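Local coordinates for D-glycerate 3-kinase (Cryptococcus neoformans var. grubii serotype A, PDB 6CKG), which probably acts as a kinase that phosphorylates D-glycerate, using ATP as phosphate donor, at residues H74-D86 / V170-N184. Numbering follows the deposited sequence.
Sequences HYGLRLATMSLDD and VQGPIDVVIFEGWMN. With EDO (1,2-ethanediol), chain C; EDO (1,2-ethanediol), chain D.
Arg78 O is gripped by two backbone donors, Asp175 N at 2.8 Å and Val176 N in a weak bond. They open a parallel pairing of strands 79-83 and 176-180, whose axes differ by 15°, at the outer edge of a mixed sheet with strand order 2-3-1-4-5-6, consistent with a P-loop kinase core. Asp175 answers with its side chain: OD2 accepts Arg78 N at 2.8 Å through its anti lone pair, while OD1 makes a salt bridge to Arg36. The Arg78 chain bends at chi3 (64°), turning the guanidinium edge onto the end of strand 162-171 and the loop that follows it. There NE meets Pro173 O at 2.8 Å in the planes of both groups, whereas NH2 reaches Gln171 O from above its carbonyl plane, so two bonds fix the guanidinium's rotation.

Ala80 and Met82 then carry the ladder, each giving N-H and C=O to strand 176-180. Leu79 CD2 packs on Ile178 CG1 (3.8 Å), on the face that Thr81 shares. On the other, Met82 CE lies over the rim of one Phe179 face, a Met-aromatic contact with SD 5.3 Å from the centroid; Asn184 ND2 sits over the centre of the opposite face. Beyond the strands, one water joins Asp85 OD1 to Trp182 N, and a second links it weakly to Trp182 NE1, while Asp85 OD2 forms a salt bridge with Lys154; Leu84 CD2 presses tightly against Met183 CG at 3.5 Å.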
ATOM      1  N   HIS A  74     -18.771  12.700  10.359  1.00 39.55           N
ATOM      2  CA  HIS A  74     -19.872  12.006  11.014  1.00 43.62           C
ATOM      3  C   HIS A  74     -19.507  11.388  12.358  1.00 36.15           C
ATOM      4  O   HIS A  74     -20.410  11.083  13.139  1.00 41.49           O
ATOM      5  CB  HIS A  74     -20.432  10.918  10.091  1.00 39.95           C
ATOM      6  CG  HIS A  74     -21.053  11.458   8.844  1.00 40.87           C
ATOM      7  ND1 HIS A  74     -22.171  12.265   8.860  1.00 46.24           N
ATOM      8  CD2 HIS A  74     -20.713  11.311   7.543  1.00 45.35           C
ATOM      9  CE1 HIS A  74     -22.490  12.594   7.622  1.00 50.14           C
ATOM     10  NE2 HIS A  74     -21.618  12.031   6.803  1.00 45.43           N
ATOM     11  N   TYR A  75     -18.221  11.199  12.654  1.00 38.69           N
ATOM     12  CA  TYR A  75     -17.821  10.572  13.907  1.00 40.78           C
ATOM     13  C   TYR A  75     -16.812  11.403  14.689  1.00 39.22           C
ATOM     14  O   TYR A  75     -16.220  10.890  15.645  1.00 34.97           O
ATOM     15  CB  TYR A  75     -17.288   9.156  13.632  1.00 42.51           C
ATOM     16  CG  TYR A  75     -18.416   8.332  13.089  1.00 41.08           C
ATOM     17  CD1 TYR A  75     -19.439   7.888  13.928  1.00 33.00           C
ATOM     18  CD2 TYR A  75     -18.528   8.090  11.725  1.00 45.93           C
ATOM     19  CE1 TYR A  75     -20.504   7.184  13.425  1.00 36.31           C
ATOM     20  CE2 TYR A  75     -19.591   7.381  11.214  1.00 46.07           C
ATOM     21  CZ  TYR A  75     -20.573   6.929  12.069  1.00 43.06           C
ATOM     22  OH  TYR A  75     -21.637   6.238  11.563  1.00 44.36           O
ATOM     23  N   GLY A  76     -16.613  12.668  14.311  1.00 39.92           N
ATOM     24  CA  GLY A  76     -15.800  13.595  15.077  1.00 35.83           C
ATOM     25  C   GLY A  76     -14.352  13.192  15.252  1.00 30.79           C
ATOM     26  O   GLY A  76     -13.683  13.693  16.157  1.00 35.43           O
ATOM     27  N   LEU A  77     -13.840  12.310  14.411  1.00 32.70           N
ATOM     28  CA  LEU A  77     -12.457  11.872  14.547  1.00 31.61           C
ATOM     29  C   LEU A  77     -11.497  12.830  13.846  1.00 34.87           C
ATOM     30  O   LEU A  77     -11.860  13.558  12.918  1.00 34.16           O
ATOM     31  CB  LEU A  77     -12.272  10.466  13.976  1.00 26.64           C
ATOM     32  CG  LEU A  77     -13.149   9.382  14.617  1.00 29.22           C
ATOM     33  CD1 LEU A  77     -12.767   8.046  14.042  1.00 26.80           C
ATOM     34  CD2 LEU A  77     -13.044   9.406  16.154  1.00 28.35           C
ATOM     35  N   ARG A  78     -10.245  12.809  14.299  1.00 29.40           N
ATOM     36  CA  ARG A  78      -9.160  13.516  13.633  1.00 26.53           C
ATOM     37  C   ARG A  78      -8.262  12.465  12.986  1.00 28.50           C
ATOM     38  O   ARG A  78      -7.801  11.534  13.659  1.00 30.77           O
ATOM     39  CB  ARG A  78      -8.379  14.393  14.608  1.00 31.75           C
ATOM     40  CG  ARG A  78      -9.213  15.499  15.248  1.00 30.87           C
ATOM     41  CD  ARG A  78      -8.437  16.242  16.328  1.00 38.68           C
ATOM     42  NE  ARG A  78      -7.281  16.966  15.797  1.00 36.13           N
ATOM     43  CZ  ARG A  78      -7.352  18.149  15.190  1.00 43.30           C
ATOM     44  NH1 ARG A  78      -8.527  18.746  15.028  1.00 46.04           N
ATOM     45  NH2 ARG A  78      -6.252  18.740  14.734  1.00 47.13           N
ATOM     46  N   LEU A  79      -8.047  12.600  11.685  1.00 28.04           N
ATOM     47  CA  LEU A  79      -7.346  11.608  10.888  1.00 29.50           C
ATOM     48  C   LEU A  79      -6.087  12.197  10.271  1.00 32.53           C
ATOM     49  O   LEU A  79      -6.000  13.403  10.001  1.00 29.72           O
ATOM     50  CB  LEU A  79      -8.238  11.050   9.772  1.00 37.76           C
ATOM     51  CG  LEU A  79      -9.026   9.815  10.213  1.00 38.07           C
ATOM     52  CD1 LEU A  79     -10.291  10.278  10.883  1.00 37.38           C
ATOM     53  CD2 LEU A  79      -9.334   8.834   9.091  1.00 36.68           C
ATOM     54  N   ALA A  80      -5.112  11.328  10.062  1.00 27.44           N
ATOM     55  CA  ALA A  80      -3.951  11.621   9.235  1.00 32.13           C
ATOM     56  C   ALA A  80      -3.795  10.441   8.297  1.00 36.45           C
ATOM     57  O   ALA A  80      -4.093   9.307   8.686  1.00 31.81           O
ATOM     58  CB  ALA A  80      -2.670  11.817  10.060  1.00 27.11           C
ATOM     59  N   THR A  81      -3.359  10.699   7.065  1.00 30.94           N
ATOM     60  CA  THR A  81      -3.191   9.634   6.081  1.00 33.36           C
ATOM     61  C   THR A  81      -1.758   9.594   5.570  1.00 31.49           C
ATOM     62  O   THR A  81      -1.186  10.638   5.227  1.00 26.32           O
ATOM     63  CB  THR A  81      -4.146   9.812   4.902  1.00 36.31           C
ATOM     64  OG1 THR A  81      -5.494   9.711   5.359  1.00 39.01           O
ATOM     65  CG2 THR A  81      -3.894   8.710   3.849  1.00 38.99           C
ATOM     66  N   MET A  82      -1.183   8.387   5.525  1.00 30.50           N
ATOM     67  CA  MET A  82       0.074   8.106   4.838  1.00 27.12           C
ATOM     68  C   MET A  82      -0.211   7.203   3.645  1.00 33.18           C
ATOM     69  O   MET A  82      -0.779   6.114   3.807  1.00 28.79           O
ATOM     70  CB  MET A  82       1.086   7.426   5.767  1.00 31.26           C
ATOM     71  CG  MET A  82       1.824   8.377   6.667  1.00 33.65           C
ATOM     72  SD  MET A  82       2.860   7.552   7.884  1.00 37.84           S
ATOM     73  CE  MET A  82       3.932   6.555   6.824  1.00 33.44           C
ATOM     74  N   SER A  83       0.178   7.648   2.454  1.00 26.23           N
ATOM     75  CA  SER A  83       0.082   6.846   1.243  1.00 28.51           C
ATOM     76  C   SER A  83       1.480   6.392   0.840  1.00 29.82           C
ATOM     77  O   SER A  83       2.394   7.212   0.746  1.00 27.78           O
ATOM     78  CB  SER A  83      -0.561   7.645   0.112  1.00 31.63           C
ATOM     79  OG  SER A  83      -1.806   8.150   0.524  1.00 39.00           O
ATOM     80  N   LEU A  84       1.638   5.091   0.599  1.00 28.71           N
ATOM     81  CA  LEU A  84       2.963   4.537   0.312  1.00 24.17           C
ATOM     82  C   LEU A  84       3.664   5.258  -0.843  1.00 26.01           C
ATOM     83  O   LEU A  84       4.875   5.501  -0.787  1.00 29.89           O
ATOM     84  CB  LEU A  84       2.839   3.047   0.008  1.00 23.84           C
ATOM     85  CG  LEU A  84       4.150   2.306  -0.254  1.00 23.73           C
ATOM     86  CD1 LEU A  84       4.969   2.310   1.022  1.00 27.24           C
ATOM     87  CD2 LEU A  84       3.830   0.872  -0.693  1.00 21.66           C
ATOM     88  N   ASP A  85       2.922   5.614  -1.893  1.00 24.13           N
ATOM     89  CA  ASP A  85       3.544   6.237  -3.061  1.00 28.14           C
ATOM     90  C   ASP A  85       4.149   7.600  -2.740  1.00 36.57           C
ATOM     91  O   ASP A  85       5.054   8.049  -3.445  1.00 32.67           O
ATOM     92  CB  ASP A  85       2.527   6.411  -4.182  1.00 30.35           C
ATOM     93  CG  ASP A  85       2.029   5.103  -4.736  1.00 35.73           C
ATOM     94  OD1 ASP A  85       2.285   4.030  -4.131  1.00 34.06           O
ATOM     95  OD2 ASP A  85       1.363   5.165  -5.787  1.00 42.00           O
ATOM     96  N   ASP A  86       3.654   8.291  -1.711  1.00 29.55           N
ATOM     97  CA  ASP A  86       4.256   9.571  -1.358  1.00 30.33           C
ATOM     98  C   ASP A  86       5.624   9.403  -0.717  1.00 27.92           C
ATOM     99  O   ASP A  86       6.318  10.403  -0.500  1.00 29.19           O
ATOM    100  CB  ASP A  86       3.342  10.356  -0.415  1.00 34.17           C
ATOM    101  CG  ASP A  86       2.161  10.944  -1.130  1.00 31.58           C
ATOM    102  OD1 ASP A  86       2.381  11.613  -2.161  1.00 32.99           O
ATOM    103  OD2 ASP A  86       1.012  10.705  -0.681  1.00 37.90           O
ATOM    104  N   VAL A 170       0.456  17.992   9.629  1.00 35.59           N
ATOM    105  CA  VAL A 170      -0.433  17.239  10.507  1.00 33.85           C
ATOM    106  C   VAL A 170      -0.421  17.903  11.877  1.00 41.17           C
ATOM    107  O   VAL A 170       0.649  18.181  12.436  1.00 38.62           O
ATOM    108  CB  VAL A 170      -0.026  15.758  10.595  1.00 39.79           C
ATOM    109  CG1 VAL A 170      -0.912  15.002  11.598  1.00 39.01           C
ATOM    110  CG2 VAL A 170      -0.099  15.111   9.214  1.00 36.19           C
ATOM    111  N   GLN A 171      -1.605  18.181  12.405  1.00 41.21           N
ATOM    112  CA  GLN A 171      -1.764  18.791  13.719  1.00 37.54           C
ATOM    113  C   GLN A 171      -2.444  17.778  14.622  1.00 37.60           C
ATOM    114  O   GLN A 171      -3.583  17.373  14.357  1.00 38.52           O
ATOM    115  CB  GLN A 171      -2.585  20.077  13.641  1.00 37.37           C
ATOM    116  CG  GLN A 171      -2.935  20.686  14.991  1.00 44.13           C
ATOM    117  CD  GLN A 171      -1.713  21.158  15.747  1.00 52.69           C
ATOM    118  OE1 GLN A 171      -1.089  22.158  15.376  1.00 55.89           O
ATOM    119  NE2 GLN A 171      -1.350  20.434  16.808  1.00 44.55           N
ATOM    120  N   GLY A 172      -1.747  17.356  15.669  1.00 33.46           N
ATOM    121  CA  GLY A 172      -2.345  16.477  16.648  1.00 35.18           C
ATOM    122  C   GLY A 172      -3.309  17.232  17.524  1.00 38.60           C
ATOM    123  O   GLY A 172      -3.382  18.461  17.500  1.00 31.82           O
ATOM    124  N   PRO A 173      -4.074  16.494  18.339  1.00 40.86           N
ATOM    125  CA  PRO A 173      -4.048  15.033  18.473  1.00 32.45           C
ATOM    126  C   PRO A 173      -4.720  14.331  17.303  1.00 28.27           C
ATOM    127  O   PRO A 173      -5.460  14.965  16.555  1.00 35.18           O
ATOM    128  CB  PRO A 173      -4.833  14.785  19.771  1.00 39.73           C
ATOM    129  CG  PRO A 173      -5.811  15.912  19.819  1.00 38.09           C
ATOM    130  CD  PRO A 173      -5.060  17.113  19.249  1.00 41.48           C
ATOM    131  N   ILE A 174      -4.439  13.038  17.140  1.00 28.34           N
ATOM    132  CA  ILE A 174      -4.933  12.244  16.022  1.00 30.22           C
ATOM    133  C   ILE A 174      -5.549  10.965  16.586  1.00 31.40           C
ATOM    134  O   ILE A 174      -4.918  10.270  17.394  1.00 31.20           O
ATOM    135  CB  ILE A 174      -3.808  11.909  15.019  1.00 32.03           C
ATOM    136  CG1 ILE A 174      -3.275  13.176  14.335  1.00 32.50           C
ATOM    137  CG2 ILE A 174      -4.271  10.908  13.969  1.00 27.04           C
ATOM    138  CD1 ILE A 174      -4.309  13.918  13.506  1.00 29.35           C
ATOM    139  N   ASP A 175      -6.773  10.652  16.157  1.00 27.63           N
ATOM    140  CA  ASP A 175      -7.409   9.400  16.569  1.00 28.31           C
ATOM    141  C   ASP A 175      -6.921   8.215  15.750  1.00 31.57           C
ATOM    142  O   ASP A 175      -6.727   7.115  16.291  1.00 29.44           O
ATOM    143  CB  ASP A 175      -8.929   9.505  16.430  1.00 27.95           C
ATOM    144  CG  ASP A 175      -9.526  10.583  17.319  1.00 32.47           C
ATOM    145  OD1 ASP A 175      -9.568  10.395  18.551  1.00 32.70           O
ATOM    146  OD2 ASP A 175      -9.950  11.617  16.777  1.00 33.23           O
ATOM    147  N   VAL A 176      -6.768   8.402  14.439  1.00 30.92           N
ATOM    148  CA  VAL A 176      -6.581   7.293  13.505  1.00 27.01           C
ATOM    149  C   VAL A 176      -5.589   7.723  12.442  1.00 27.81           C
ATOM    150  O   VAL A 176      -5.699   8.823  11.895  1.00 28.36           O
ATOM    151  CB  VAL A 176      -7.914   6.879  12.849  1.00 29.04           C
ATOM    152  CG1 VAL A 176      -7.685   5.823  11.756  1.00 30.54           C
ATOM    153  CG2 VAL A 176      -8.902   6.377  13.904  1.00 25.84           C
ATOM    154  N   VAL A 177      -4.620   6.859  12.151  1.00 26.39           N
ATOM    155  CA  VAL A 177      -3.736   7.003  11.000  1.00 25.78           C
ATOM    156  C   VAL A 177      -4.129   5.944   9.983  1.00 26.13           C
ATOM    157  O   VAL A 177      -4.164   4.750  10.304  1.00 30.01           O
ATOM    158  CB  VAL A 177      -2.256   6.873  11.397  1.00 27.81           C
ATOM    159  CG1 VAL A 177      -1.344   6.785  10.143  1.00 23.54           C
ATOM    160  CG2 VAL A 177      -1.840   8.067  12.269  1.00 31.39           C
ATOM    161  N   ILE A 178      -4.474   6.384   8.776  1.00 22.11           N
ATOM    162  CA  ILE A 178      -4.663   5.482   7.647  1.00 28.74           C
ATOM    163  C   ILE A 178      -3.330   5.398   6.905  1.00 31.88           C
ATOM    164  O   ILE A 178      -2.804   6.418   6.437  1.00 27.87           O
ATOM    165  CB  ILE A 178      -5.785   5.975   6.719  1.00 28.01           C
ATOM    166  CG1 ILE A 178      -7.086   6.201   7.493  1.00 29.57           C
ATOM    167  CG2 ILE A 178      -6.009   4.986   5.562  1.00 24.82           C
ATOM    168  CD1 ILE A 178      -7.658   4.960   8.091  1.00 38.09           C
ATOM    169  N   PHE A 179      -2.769   4.193   6.812  1.00 27.67           N
ATOM    170  CA  PHE A 179      -1.497   3.965   6.110  1.00 26.10           C
ATOM    171  C   PHE A 179      -1.762   2.972   4.982  1.00 27.37           C
ATOM    172  O   PHE A 179      -1.887   1.766   5.225  1.00 21.67           O
ATOM    173  CB  PHE A 179      -0.423   3.463   7.073  1.00 25.28           C
ATOM    174  CG  PHE A 179       0.908   3.092   6.394  1.00 30.33           C
ATOM    175  CD1 PHE A 179       1.309   3.704   5.214  1.00 29.81           C
ATOM    176  CD2 PHE A 179       1.733   2.120   6.950  1.00 29.99           C
ATOM    177  CE1 PHE A 179       2.525   3.351   4.590  1.00 30.73           C
ATOM    178  CE2 PHE A 179       2.945   1.769   6.346  1.00 29.12           C
ATOM    179  CZ  PHE A 179       3.339   2.402   5.163  1.00 27.48           C
ATOM    180  N   GLU A 180      -1.877   3.474   3.755  1.00 24.62           N
ATOM    181  CA  GLU A 180      -2.371   2.687   2.636  1.00 31.51           C
ATOM    182  C   GLU A 180      -1.303   2.515   1.563  1.00 31.37           C
ATOM    183  O   GLU A 180      -0.367   3.312   1.444  1.00 27.72           O
ATOM    184  CB  GLU A 180      -3.601   3.337   2.013  1.00 33.99           C
ATOM    185  CG  GLU A 180      -3.370   4.753   1.575  1.00 44.53           C
ATOM    186  CD  GLU A 180      -3.692   4.951   0.118  1.00 57.06           C
ATOM    187  OE1 GLU A 180      -3.644   3.953  -0.637  1.00 64.50           O
ATOM    188  OE2 GLU A 180      -3.988   6.101  -0.269  1.00 56.21           O
ATOM    189  N   GLY A 181      -1.467   1.471   0.758  1.00 25.41           N
ATOM    190  CA  GLY A 181      -0.496   1.198  -0.283  1.00 29.19           C
ATOM    191  C   GLY A 181      -0.788  -0.070  -1.046  1.00 29.39           C
ATOM    192  O   GLY A 181      -1.336  -1.018  -0.482  1.00 24.61           O
ATOM    193  N   TRP A 182      -0.414  -0.101  -2.333  1.00 27.45           N
ATOM    194  CA  TRP A 182      -0.722  -1.259  -3.168  1.00 32.78           C
ATOM    195  C   TRP A 182      -0.067  -2.535  -2.636  1.00 24.96           C
ATOM    196  O   TRP A 182      -0.563  -3.632  -2.879  1.00 23.68           O
ATOM    197  CB  TRP A 182      -0.286  -0.986  -4.612  1.00 25.25           C
ATOM    198  CG  TRP A 182       1.207  -1.044  -4.808  1.00 27.26           C
ATOM    199  CD1 TRP A 182       2.095  -0.021  -4.636  1.00 27.86           C
ATOM    200  CD2 TRP A 182       1.985  -2.189  -5.204  1.00 27.76           C
ATOM    201  NE1 TRP A 182       3.377  -0.450  -4.910  1.00 25.97           N
ATOM    202  CE2 TRP A 182       3.335  -1.779  -5.254  1.00 25.56           C
ATOM    203  CE3 TRP A 182       1.665  -3.515  -5.525  1.00 27.14           C
ATOM    204  CZ2 TRP A 182       4.371  -2.645  -5.617  1.00 25.60           C
ATOM    205  CZ3 TRP A 182       2.693  -4.382  -5.884  1.00 28.65           C
ATOM    206  CH2 TRP A 182       4.034  -3.944  -5.922  1.00 28.19           C
ATOM    207  N   MET A 183       1.044  -2.411  -1.915  1.00 25.70           N
ATOM    208  CA  MET A 183       1.749  -3.562  -1.374  1.00 24.92           C
ATOM    209  C   MET A 183       1.848  -3.514   0.146  1.00 23.95           C
ATOM    210  O   MET A 183       2.698  -4.201   0.722  1.00 24.74           O
ATOM    211  CB  MET A 183       3.154  -3.677  -1.995  1.00 25.69           C
ATOM    212  CG  MET A 183       4.006  -2.397  -1.874  1.00 21.17           C
ATOM    213  SD  MET A 183       5.793  -2.560  -2.237  1.00 26.69           S
ATOM    214  CE  MET A 183       6.391  -3.139  -0.649  1.00 22.16           C
ATOM    215  N   ASN A 184       1.025  -2.704   0.816  1.00 24.75           N
ATOM    216  CA  ASN A 184       1.146  -2.612   2.263  1.00 22.72           C
ATOM    217  C   ASN A 184       0.868  -3.976   2.889  1.00 21.67           C
ATOM    218  O   ASN A 184      -0.091  -4.660   2.524  1.00 22.95           O
ATOM    219  CB  ASN A 184       0.196  -1.535   2.825  1.00 22.39           C
ATOM    220  CG  ASN A 184       0.835  -0.160   2.835  1.00 27.72           C
ATOM    221  OD1 ASN A 184       1.762   0.105   2.062  1.00 27.19           O
ATOM    222  ND2 ASN A 184       0.354   0.726   3.713  1.00 26.92           N
TER
HETATM  223  C1  EDO C 401       0.930  12.883   2.467  1.00 34.70           C
HETATM  224  O1  EDO C 401       1.238  13.166   1.086  1.00 33.34           O
HETATM  225  C2  EDO C 401       1.462  11.499   2.824  1.00 34.47           C
HETATM  226  O2  EDO C 401       0.804  10.523   2.003  1.00 30.94           O
HETATM  227  C1  EDO D 402      -7.376   0.760  -2.290  1.00 74.98           C
HETATM  228  O1  EDO D 402      -7.206   0.088  -3.542  1.00 78.03           O
HETATM  229  C2  EDO D 402      -6.253   1.769  -2.066  1.00 69.34           C
HETATM  230  O2  EDO D 402      -5.188   1.171  -1.317  1.00 69.55           O
HETATM  231  O   HOH W   1       0.149   2.553  -3.365  1.00 29.79           O
HETATM  232  O   HOH W   2       4.463   2.364  -4.370  1.00 30.11           O